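PDB 4EHS: DNA primase from Helicobacter pylori, which synthesises short RNA primers for DNA replication and stimulates the DnaB helicase, which its C-terminal domain, the part in this entry, binds. Local coordinates for residues S29-E34 with F60-Q65; I38-E43 with P90-G95; L103-F108 with Q134-L139; R110-I115 with I127-A132. All blocks are in the same frame, centred on the assembly; numbering follows the deposited sequence.

The four contacts lie in the C-terminal, helicase-binding domain of the primase; the zinc-binding and catalytic domains are not part of this chain. Contacts 1 and 2 share helix 30-43 in the helical bundle that begins this domain, with centres about 15 Å apart. They touch where Ile-38 packs on Phe-60 and Lys-63. Contacts 3 and 4 are successive layers of one hairpin, helices 96-117 and 122-140, with centres about 10 Å apart. Helix 96-117 joins the two halves: Leu-103 meets Leu-33 and Glu-34, and Arg-110 meets Leu-30 and Leu-61. The centres of contacts 2 and 4 are about 29 Å apart, on opposite sides of the chain's centre. Contact 4 also reaches the second subunit.

Contact 1: residues S29-E34 with F60-Q65; sequences SLEFLE and FLHKKQ
The imidazole of His-62 is sandwiched. Glu-31 CB lies over one face, 4.0 Å from the ring centroid, as a CH-pi contact. Leu-61 CB covers the opposite face, off towards the rim. Leu-30 comes to the edge, with CD2 3.8 Å from His-62 CD2. The Phe-60 ring meets Glu-34 at its edge, and the carboxylate stands almost perpendicular to it, 89° between planes.

That carboxylate is the centre of the contact. Glu-34 has CG anti to its carbonyl carbon and an extended chain, which carries the acid from helix 30-43 into the loop ahead of helix 64-71. OE2 accepts from Leu-61 N at 2.8 Å in a fairly straight bond of 162°. OE1 accepts from His-62 N at 2.8 Å, and weakly from Lys-63 N at 2.9 Å. The two stronger bonds use the syn lone pairs. One carboxylate thus binds the backbone N-H groups of three successive residues, the last weakly.

Glu-31 OE2 and Lys-63 NZ also form a weak salt bridge of 3.4 Å. A water joins the same two atoms. At the other end, Ser-29 N-caps helix 30-43 through its OG, which accepts from Phe-32 N.

Glu-34 is buried, yet backbone N-H groups satisfy it. These N-H groups, close to the start of helix 64-71, would probably stabilise the ionised form.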
# COMPACT_ATOMS: atom_id res chain seq x y z
N SER A 29 19.20 -14.81 5.03
CA SER A 29 19.64 -13.74 4.16
C SER A 29 18.39 -13.18 3.46
O SER A 29 17.32 -13.87 3.42
CB SER A 29 20.62 -14.24 3.09
OG SER A 29 19.93 -15.03 2.04
N LEU A 30 18.48 -11.93 2.95
CA LEU A 30 17.33 -11.39 2.30
C LEU A 30 17.05 -12.16 1.01
O LEU A 30 15.89 -12.41 0.68
CB LEU A 30 17.50 -9.88 2.02
CG LEU A 30 16.31 -9.16 1.42
CD1 LEU A 30 15.22 -9.13 2.46
CD2 LEU A 30 16.82 -7.77 0.93
N GLU A 31 18.09 -12.64 0.33
CA GLU A 31 17.89 -13.27 -0.96
C GLU A 31 17.16 -14.60 -0.68
O GLU A 31 16.18 -14.93 -1.39
CB GLU A 31 19.23 -13.47 -1.73
CG GLU A 31 19.04 -14.42 -2.90
CD GLU A 31 20.17 -14.36 -3.92
OE1 GLU A 31 21.06 -13.52 -3.81
OE2 GLU A 31 20.13 -15.16 -4.87
N PHE A 32 17.56 -15.30 0.39
CA PHE A 32 16.88 -16.53 0.75
C PHE A 32 15.41 -16.24 1.12
O PHE A 32 14.49 -16.94 0.75
CB PHE A 32 17.56 -17.21 1.97
CG PHE A 32 16.93 -18.58 2.33
CD1 PHE A 32 17.32 -19.76 1.68
CD2 PHE A 32 15.92 -18.64 3.29
CE1 PHE A 32 16.72 -20.98 2.04
CE2 PHE A 32 15.32 -19.86 3.66
CZ PHE A 32 15.72 -21.01 3.00
N LEU A 33 15.21 -15.22 1.91
CA LEU A 33 13.82 -14.89 2.30
C LEU A 33 12.96 -14.50 1.09
O LEU A 33 11.78 -14.90 1.04
CB LEU A 33 13.82 -13.69 3.26
CG LEU A 33 12.49 -13.27 3.84
CD1 LEU A 33 11.82 -14.45 4.57
CD2 LEU A 33 12.69 -12.10 4.82
N GLU A 34 13.49 -13.76 0.13
CA GLU A 34 12.69 -13.40 -1.06
C GLU A 34 12.32 -14.66 -1.87
O GLU A 34 11.18 -14.82 -2.37
CB GLU A 34 13.49 -12.45 -1.96
CG GLU A 34 13.63 -11.07 -1.28
CD GLU A 34 14.20 -10.01 -2.20
OE1 GLU A 34 14.32 -10.27 -3.41
OE2 GLU A 34 14.46 -8.89 -1.64
N PHE A 60 11.16 -6.16 -3.54
CA PHE A 60 12.23 -7.18 -3.78
C PHE A 60 13.51 -6.54 -4.27
O PHE A 60 13.48 -5.80 -5.25
CB PHE A 60 11.74 -8.21 -4.81
CG PHE A 60 10.60 -9.05 -4.30
CD1 PHE A 60 10.90 -10.24 -3.59
CD2 PHE A 60 9.25 -8.68 -4.46
CE1 PHE A 60 9.89 -11.02 -3.05
CE2 PHE A 60 8.23 -9.48 -3.91
CZ PHE A 60 8.54 -10.66 -3.21
N LEU A 61 14.61 -6.85 -3.60
CA LEU A 61 15.95 -6.39 -4.02
C LEU A 61 16.73 -7.46 -4.78
O LEU A 61 17.75 -7.11 -5.42
CB LEU A 61 16.77 -5.94 -2.83
CG LEU A 61 16.12 -4.92 -1.88
CD1 LEU A 61 17.12 -4.36 -0.87
CD2 LEU A 61 15.46 -3.84 -2.71
N HIS A 62 16.26 -8.71 -4.75
CA HIS A 62 17.01 -9.82 -5.36
C HIS A 62 16.24 -10.57 -6.35
O HIS A 62 16.82 -11.09 -7.31
CB HIS A 62 17.55 -10.77 -4.30
CG HIS A 62 18.45 -10.10 -3.32
ND1 HIS A 62 19.75 -9.75 -3.63
CD2 HIS A 62 18.22 -9.67 -2.03
CE1 HIS A 62 20.29 -9.12 -2.56
NE2 HIS A 62 19.40 -9.10 -1.58
N LYS A 63 14.91 -10.65 -6.19
CA LYS A 63 14.11 -11.60 -6.95
C LYS A 63 12.91 -10.87 -7.60
O LYS A 63 11.87 -11.43 -7.85
CB LYS A 63 13.66 -12.83 -6.10
CG LYS A 63 14.82 -13.66 -5.54
CD LYS A 63 15.55 -14.39 -6.64
CE LYS A 63 16.88 -14.92 -6.16
NZ LYS A 63 17.70 -15.66 -7.14
N LYS A 64 13.17 -9.63 -8.01
CA LYS A 64 12.12 -8.84 -8.59
C LYS A 64 11.62 -9.46 -9.89
O LYS A 64 10.41 -9.52 -10.13
CB LYS A 64 12.64 -7.42 -8.79
CG LYS A 64 11.63 -6.51 -9.44
CD LYS A 64 12.24 -5.11 -9.48
CE LYS A 64 11.16 -4.06 -9.62
NZ LYS A 64 10.40 -4.35 -10.87
N GLN A 65 12.52 -9.97 -10.73
CA GLN A 65 12.10 -10.53 -12.02
C GLN A 65 11.20 -11.75 -11.81
O GLN A 65 10.23 -11.88 -12.51
CB GLN A 65 13.31 -10.89 -12.94
CG GLN A 65 14.13 -9.63 -13.20
CD GLN A 65 15.33 -9.79 -14.12
OE1 GLN A 65 15.48 -10.79 -14.85
NE2 GLN A 65 16.19 -8.78 -14.12
O HOH W 1 19.39 -17.57 -5.85

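Contact 2: residues I38-E43 with P90-G95; sequences IRYLLE and PLKKGG
Leu-91 and Tyr-40 form the inner shell of this contact. Leu-91 CD2 sits over the middle of the phenol ring, 3.6 Å from its centroid and 10° off the normal, a well-centred CH-pi contact. The two side chains reach towards each other tip to tip. The other methyl, Leu-91 CD1, presses on the acid of Glu-43, 3.4 Å from its CD. The aliphatic part of Arg-39 also lines the place, with CG 3.8 Å from Leu-91 CD2. Leu-91 is therefore held among three side chains of helix 38-43.

The hydroxyl of Tyr-40 goes further, to the backbone. Its OH accepts from Lys-92 N at 3.1 Å, with an angle of 159°. It also lies 3.5 Å from Gly-95 C. Gly-95 has no side chain, and this lets the phenol oxygen come so close.

Other bonds set these groups. Residues Lys-92 to Gly-95 form a type II beta turn, closed by Gly-95 N to Lys-92 O at 3.0 Å. Gly-94 takes the positive phi of this turn. On the helix, Arg-39 grips Glu-43 side-on: NE and NH2 both donate to OE2, which lies in the guanidinium plane. Arg-39 NH1 donates to the carbonyls of Leu-83 and Asp-86.

The loop crosses from helix 78-85 to helix 96-117 and here covers the C-terminal half of helix 30-43. Tyr-40 also meets Phe-96, at the start of helix 96-117, and Leu-47 of helix 45-51. Leu-41 and Leu-42 pack on helices 45-51, 64-71 and 78-85.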
# COMPACT_ATOMS: atom_id res chain seq x y z
N ILE A 38 8.46 -16.14 -2.53
CA ILE A 38 7.95 -16.35 -3.86
C ILE A 38 7.60 -17.83 -4.07
O ILE A 38 6.67 -18.18 -4.81
CB ILE A 38 8.95 -15.82 -4.89
CG1 ILE A 38 8.98 -14.27 -4.78
CG2 ILE A 38 8.48 -16.19 -6.33
CD1 ILE A 38 10.15 -13.66 -5.55
N ARG A 39 8.44 -18.67 -3.46
CA ARG A 39 8.20 -20.15 -3.61
C ARG A 39 6.80 -20.53 -3.02
O ARG A 39 6.02 -21.37 -3.60
CB ARG A 39 9.36 -20.91 -2.91
CG ARG A 39 9.07 -22.44 -3.08
CD ARG A 39 9.06 -22.87 -4.55
NE ARG A 39 8.95 -24.35 -4.44
CZ ARG A 39 10.01 -25.13 -4.44
NH1 ARG A 39 11.22 -24.65 -4.82
NH2 ARG A 39 9.83 -26.45 -4.17
N TYR A 40 6.46 -19.95 -1.87
CA TYR A 40 5.12 -20.14 -1.31
C TYR A 40 4.06 -19.67 -2.32
O TYR A 40 3.04 -20.35 -2.52
CB TYR A 40 4.91 -19.31 -0.07
CG TYR A 40 5.32 -19.99 1.23
CD1 TYR A 40 4.52 -20.96 1.80
CD2 TYR A 40 6.51 -19.65 1.87
CE1 TYR A 40 4.86 -21.58 3.03
CE2 TYR A 40 6.87 -20.27 3.08
CZ TYR A 40 6.06 -21.28 3.63
OH TYR A 40 6.40 -21.88 4.83
N LEU A 41 4.24 -18.47 -2.89
CA LEU A 41 3.28 -17.98 -3.93
C LEU A 41 3.20 -18.88 -5.17
O LEU A 41 2.11 -19.04 -5.77
CB LEU A 41 3.68 -16.58 -4.41
CG LEU A 41 3.98 -15.64 -3.23
CD1 LEU A 41 4.31 -14.32 -3.91
CD2 LEU A 41 2.84 -15.40 -2.22
N LEU A 42 4.31 -19.48 -5.55
CA LEU A 42 4.29 -20.43 -6.68
C LEU A 42 3.50 -21.70 -6.34
O LEU A 42 2.87 -22.33 -7.25
CB LEU A 42 5.74 -20.81 -7.06
CG LEU A 42 6.42 -19.71 -7.89
CD1 LEU A 42 7.94 -20.06 -7.85
CD2 LEU A 42 5.95 -19.67 -9.36
N GLU A 43 3.62 -22.16 -5.11
CA GLU A 43 2.98 -23.44 -4.73
C GLU A 43 1.50 -23.25 -4.43
O GLU A 43 0.70 -24.19 -4.59
CB GLU A 43 3.64 -24.09 -3.52
CG GLU A 43 5.06 -24.52 -3.91
CD GLU A 43 5.47 -25.94 -3.51
OE1 GLU A 43 4.68 -26.65 -2.85
OE2 GLU A 43 6.69 -26.27 -3.71
N PRO A 90 12.38 -24.85 2.12
CA PRO A 90 11.43 -25.69 2.80
C PRO A 90 10.11 -24.95 3.14
O PRO A 90 10.10 -24.07 3.94
CB PRO A 90 12.21 -26.12 4.05
CG PRO A 90 13.02 -24.89 4.37
CD PRO A 90 13.46 -24.37 3.01
N LEU A 91 9.01 -25.38 2.56
CA LEU A 91 7.71 -24.77 2.87
C LEU A 91 7.03 -25.57 3.99
O LEU A 91 7.24 -26.77 4.10
CB LEU A 91 6.81 -24.83 1.62
CG LEU A 91 7.42 -24.20 0.37
CD1 LEU A 91 6.37 -24.28 -0.74
CD2 LEU A 91 7.89 -22.76 0.56
N LYS A 92 6.18 -24.93 4.77
CA LYS A 92 5.45 -25.66 5.81
C LYS A 92 4.03 -25.17 5.79
O LYS A 92 3.75 -23.95 5.56
CB LYS A 92 5.99 -25.33 7.21
CG LYS A 92 7.49 -25.15 7.38
CD LYS A 92 7.73 -24.48 8.73
CE LYS A 92 8.84 -23.43 8.66
NZ LYS A 92 9.31 -23.04 10.02
N LYS A 93 3.11 -26.07 6.18
CA LYS A 93 1.73 -25.70 6.42
C LYS A 93 1.72 -24.56 7.46
O LYS A 93 2.43 -24.62 8.47
CB LYS A 93 1.00 -26.93 6.98
CG LYS A 93 -0.46 -26.78 7.35
CD LYS A 93 -0.87 -28.11 8.04
CE LYS A 93 -2.28 -28.53 7.67
NZ LYS A 93 -2.85 -29.58 8.57
N GLY A 94 1.03 -23.48 7.13
CA GLY A 94 0.83 -22.34 8.03
C GLY A 94 2.06 -21.46 8.20
O GLY A 94 2.10 -20.66 9.08
N GLY A 95 3.07 -21.64 7.37
CA GLY A 95 4.31 -20.93 7.57
C GLY A 95 4.48 -19.67 6.73
O GLY A 95 5.40 -18.89 7.01

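Contact 3: residues L103-F108 with Q134-L139; sequences LILRYF and QAIMKL
The backbone O of Ala-135 accepts one short helical bond, from Leu-139 N at 2.7 Å. Such bonds stay within each helix, and the contact between helices is entirely apolar. The motif is an antiparallel helical hairpin of helices 96-117 and 122-140, as in the C-terminal subdomain of other DnaG helicase-binding domains. In relatives such as the Bacillus primase this hairpin probably makes the DnaB contact. The short axes run 9.3 Å apart at 155°.

Phe-108 leads the packing. Ala-135 CB sits over the centre of its ring, 3.6 Å from the centroid and 9° off the normal. Tyr-107 CD2 lies over the opposite face, so the ring is fixed between its own helix and the partner. Phe-108 CB meets Ile-136 CG1 at 3.7 Å.

Leu-105 has CG anti to the backbone N (chi1 176°). This turns its CD1 to Ile-136, whose side chain it crosses at about a right angle. CD1 lies 3.6 Å from Ile-136 CG2. Thus Ile-136 meets Leu-105 mainly with CG2 and Phe-108 with its CG1 branch.

Leu-139 closes the row. Away from the partner helix, Ile-104 also meets Ile-55 and Leu-144, and Leu-103 packs on helix 30-43, linking the hairpin to the rest of the domain. Leu-139 CD1 reaches the Phe-108 ring, and it lies 3.7 Å from Ile-104 CG2.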
# COMPACT_ATOMS: atom_id res chain seq x y z
N LEU A 103 9.68 -10.37 5.65
CA LEU A 103 10.11 -9.62 4.51
C LEU A 103 9.68 -8.15 4.63
O LEU A 103 10.48 -7.23 4.37
CB LEU A 103 9.47 -10.22 3.24
CG LEU A 103 9.95 -9.56 1.95
CD1 LEU A 103 11.37 -9.94 1.72
CD2 LEU A 103 9.06 -10.15 0.86
N ILE A 104 8.42 -7.95 5.04
CA ILE A 104 7.93 -6.58 5.21
C ILE A 104 8.66 -5.87 6.33
O ILE A 104 9.02 -4.69 6.14
CB ILE A 104 6.41 -6.57 5.42
CG1 ILE A 104 5.70 -7.14 4.18
CG2 ILE A 104 5.89 -5.12 5.66
CD1 ILE A 104 4.24 -7.53 4.48
N LEU A 105 8.82 -6.54 7.48
CA LEU A 105 9.60 -5.99 8.62
C LEU A 105 10.98 -5.55 8.17
O LEU A 105 11.38 -4.38 8.42
CB LEU A 105 9.67 -6.97 9.82
CG LEU A 105 10.55 -6.56 11.03
CD1 LEU A 105 9.92 -5.44 11.83
CD2 LEU A 105 10.82 -7.73 11.94
N ARG A 106 11.72 -6.41 7.46
CA ARG A 106 12.97 -5.97 6.83
C ARG A 106 12.93 -4.73 5.97
O ARG A 106 13.80 -3.83 6.10
CB ARG A 106 13.65 -7.10 6.08
CG ARG A 106 14.03 -8.13 7.16
CD ARG A 106 15.06 -9.07 6.62
NE ARG A 106 15.51 -10.04 7.66
CZ ARG A 106 16.31 -11.06 7.31
NH1 ARG A 106 16.72 -11.17 6.05
NH2 ARG A 106 16.68 -11.94 8.20
N TYR A 107 11.91 -4.63 5.13
CA TYR A 107 11.72 -3.43 4.31
C TYR A 107 11.63 -2.17 5.23
O TYR A 107 12.29 -1.17 4.98
CB TYR A 107 10.44 -3.58 3.49
CG TYR A 107 10.08 -2.32 2.76
CD1 TYR A 107 10.59 -2.06 1.48
CD2 TYR A 107 9.24 -1.39 3.35
CE1 TYR A 107 10.29 -0.88 0.80
CE2 TYR A 107 8.95 -0.21 2.69
CZ TYR A 107 9.44 0.03 1.42
OH TYR A 107 9.10 1.24 0.79
N PHE A 108 10.82 -2.22 6.24
CA PHE A 108 10.65 -1.04 7.12
C PHE A 108 11.88 -0.76 7.99
O PHE A 108 12.19 0.42 8.26
CB PHE A 108 9.39 -1.12 7.96
CG PHE A 108 8.13 -0.85 7.18
CD1 PHE A 108 7.83 0.44 6.74
CD2 PHE A 108 7.24 -1.87 6.90
CE1 PHE A 108 6.66 0.68 6.00
CE2 PHE A 108 6.04 -1.62 6.22
CZ PHE A 108 5.76 -0.36 5.73
N GLN A 134 5.88 2.63 13.36
CA GLN A 134 4.59 2.12 13.69
C GLN A 134 4.46 0.74 13.03
O GLN A 134 3.97 -0.23 13.68
CB GLN A 134 3.48 3.03 13.22
CG GLN A 134 2.14 2.49 13.71
CD GLN A 134 0.93 3.22 13.15
OE1 GLN A 134 1.00 3.80 12.07
NE2 GLN A 134 -0.16 3.23 13.91
N ALA A 135 4.84 0.68 11.77
CA ALA A 135 4.71 -0.63 11.03
C ALA A 135 5.51 -1.75 11.70
O ALA A 135 5.04 -2.90 11.88
CB ALA A 135 5.16 -0.43 9.56
N ILE A 136 6.73 -1.41 12.10
CA ILE A 136 7.64 -2.36 12.76
C ILE A 136 6.97 -2.84 14.06
O ILE A 136 7.00 -4.02 14.35
CB ILE A 136 9.04 -1.70 12.98
CG1 ILE A 136 9.78 -1.52 11.62
CG2 ILE A 136 9.91 -2.53 13.96
CD1 ILE A 136 11.01 -0.59 11.69
N MSE A 137 6.37 -1.92 14.81
CA MSE A 137 5.66 -2.30 16.03
C MSE A 137 4.57 -3.33 15.73
O MSE A 137 4.55 -4.41 16.32
CB MSE A 137 5.04 -1.06 16.69
CG MSE A 137 4.55 -1.30 18.11
SE MSE A 137 3.80 0.30 18.92
CE MSE A 137 2.32 0.60 17.69
N LYS A 138 3.68 -2.99 14.80
CA LYS A 138 2.59 -3.87 14.38
C LYS A 138 3.09 -5.20 13.87
O LYS A 138 2.51 -6.23 14.22
CB LYS A 138 1.68 -3.19 13.37
CG LYS A 138 0.81 -2.15 14.00
CD LYS A 138 0.12 -1.27 12.98
CE LYS A 138 -0.71 -0.22 13.70
NZ LYS A 138 -2.05 -0.11 13.07
N LEU A 139 4.13 -5.19 13.04
CA LEU A 139 4.62 -6.43 12.46
C LEU A 139 5.04 -7.32 13.60
O LEU A 139 4.69 -8.50 13.64
CB LEU A 139 5.72 -6.18 11.42
CG LEU A 139 5.16 -5.52 10.13
CD1 LEU A 139 6.12 -4.63 9.33
CD2 LEU A 139 4.69 -6.63 9.18

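Contact 4: residues R110-I115 with I127-A132; sequences RQLKEI and ICLKKA
Leu-129 overlaps both Leu-112 and Ile-115 of the facing helix. Its CD2 meets Leu-112 CD2 at 3.9 Å, and its CG meets Ile-115 CG2, also at 3.9 Å. The setting is the antiparallel hairpin of helices 96-117 and 122-140, here nearer its turn. The short axes are 9.3 Å apart and run at 163° to each other. The CA atoms of Leu-112 and Leu-129 are the nearest CA pair, 6.1 Å apart.

The leucines cross obliquely. In each, CG is anti to the carbonyl carbon, and each starts off to the flank before its tip turns in between the helices. Ile-115 and Leu-129 instead slide past each other in opposite directions. Farther from the turn, Leu-112 CD2 also rests on Ala-132 CB at 4.0 Å. The small methyl of Ala-132 is flanked as well by Gln-111 CB, at 4.2 Å. Both helices contribute carbon alone to the interface.

Helix 122-140 also reaches the second subunit of the assembly, where Lys-130 forms a salt bridge with Asp-49 and Ile-127 packs on Leu-48, consistent with the dimer of this domain in solution. Lys-131 bonds to Val-52 O of that subunit and makes a salt bridge with Glu-149 of its own chain.

Cys-128 carries a covalently linked beta-mercaptoethanol on SG, probably from the crystallisation liquor. The rest of its side chain belongs to the interface. Ile-115 has CG1 anti to the carbonyl carbon (chi1 -72°), and its CD1 ends 3.6 Å from Cys-128 CB.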
# COMPACT_ATOMS: atom_id res chain seq x y z
N ARG A 110 14.97 -1.21 6.93
CA ARG A 110 15.74 -0.46 5.98
C ARG A 110 15.26 1.00 5.81
O ARG A 110 16.08 1.90 5.64
CB ARG A 110 15.76 -1.11 4.60
CG ARG A 110 16.58 -2.41 4.55
CD ARG A 110 16.77 -2.94 3.13
NE ARG A 110 15.61 -3.07 2.26
CZ ARG A 110 14.75 -4.11 2.24
NH1 ARG A 110 14.90 -5.12 3.08
NH2 ARG A 110 13.77 -4.12 1.35
N GLN A 111 13.95 1.21 5.80
CA GLN A 111 13.41 2.55 5.70
C GLN A 111 13.92 3.44 6.82
O GLN A 111 14.20 4.60 6.59
CB GLN A 111 11.87 2.54 5.74
CG GLN A 111 11.28 2.05 4.43
CD GLN A 111 11.84 2.76 3.23
OE1 GLN A 111 12.49 2.17 2.39
NE2 GLN A 111 11.59 4.05 3.15
N LEU A 112 13.94 2.92 8.03
CA LEU A 112 14.42 3.64 9.19
C LEU A 112 15.85 4.15 8.93
O LEU A 112 16.16 5.27 9.28
CB LEU A 112 14.39 2.79 10.47
CG LEU A 112 13.11 2.68 11.28
CD1 LEU A 112 13.38 2.09 12.66
CD2 LEU A 112 12.41 4.02 11.46
N LYS A 113 16.69 3.35 8.31
CA LYS A 113 18.05 3.85 7.92
C LYS A 113 18.09 4.81 6.74
O LYS A 113 18.89 5.77 6.73
CB LYS A 113 18.99 2.69 7.55
CG LYS A 113 19.37 1.77 8.69
CD LYS A 113 20.51 0.88 8.20
CE LYS A 113 21.81 1.66 7.99
NZ LYS A 113 22.75 0.92 7.11
N GLU A 114 17.29 4.53 5.73
CA GLU A 114 17.38 5.23 4.47
C GLU A 114 16.70 6.61 4.46
O GLU A 114 17.18 7.54 3.81
CB GLU A 114 16.76 4.38 3.37
CG GLU A 114 17.55 3.09 3.12
CD GLU A 114 16.98 2.24 1.98
OE1 GLU A 114 16.31 2.80 1.06
OE2 GLU A 114 17.20 1.00 1.99
N ILE A 115 15.57 6.73 5.14
CA ILE A 115 14.81 7.97 5.14
C ILE A 115 15.67 9.16 5.62
O ILE A 115 15.65 10.24 4.98
CB ILE A 115 13.54 7.86 5.98
CG1 ILE A 115 12.52 6.98 5.23
CG2 ILE A 115 12.94 9.24 6.17
CD1 ILE A 115 11.43 6.50 6.19
N ILE A 127 7.11 12.13 8.73
CA ILE A 127 5.93 11.29 8.56
C ILE A 127 6.29 9.85 8.26
O ILE A 127 5.72 8.94 8.77
CB ILE A 127 4.99 11.82 7.47
CG1 ILE A 127 4.48 13.18 7.82
CG2 ILE A 127 3.81 10.94 7.38
CD1 ILE A 127 3.81 13.89 6.73
N CYS A 128 7.28 9.69 7.43
CA CYS A 128 7.70 8.41 6.97
C CYS A 128 8.45 7.65 8.03
O CYS A 128 8.26 6.50 8.14
CB CYS A 128 8.50 8.54 5.71
SG CYS A 128 7.52 9.16 4.37
N LEU A 129 9.23 8.32 8.84
CA LEU A 129 9.87 7.63 9.94
C LEU A 129 8.82 7.13 10.93
O LEU A 129 8.89 6.03 11.39
CB LEU A 129 10.86 8.53 10.66
CG LEU A 129 12.14 8.79 9.93
CD1 LEU A 129 12.92 9.89 10.56
CD2 LEU A 129 12.94 7.60 9.95
N LYS A 130 7.85 7.98 11.22
CA LYS A 130 6.83 7.58 12.18
C LYS A 130 6.04 6.36 11.67
O LYS A 130 5.83 5.41 12.42
CB LYS A 130 5.89 8.75 12.45
CG LYS A 130 4.87 8.46 13.57
CD LYS A 130 4.11 9.76 13.90
CE LYS A 130 3.53 9.69 15.30
NZ LYS A 130 2.19 9.06 15.26
N LYS A 131 5.70 6.39 10.38
CA LYS A 131 5.01 5.27 9.74
C LYS A 131 5.84 4.00 9.75
O LYS A 131 5.31 2.92 10.05
CB LYS A 131 4.64 5.64 8.32
CG LYS A 131 3.77 4.55 7.67
CD LYS A 131 4.38 3.99 6.36
CE LYS A 131 3.40 3.13 5.52
NZ LYS A 131 3.00 3.77 4.24
N ALA A 132 7.13 4.09 9.47
CA ALA A 132 7.98 2.87 9.51
C ALA A 132 8.07 2.30 10.91
O ALA A 132 8.05 1.13 11.09
CB ALA A 132 9.36 3.17 9.00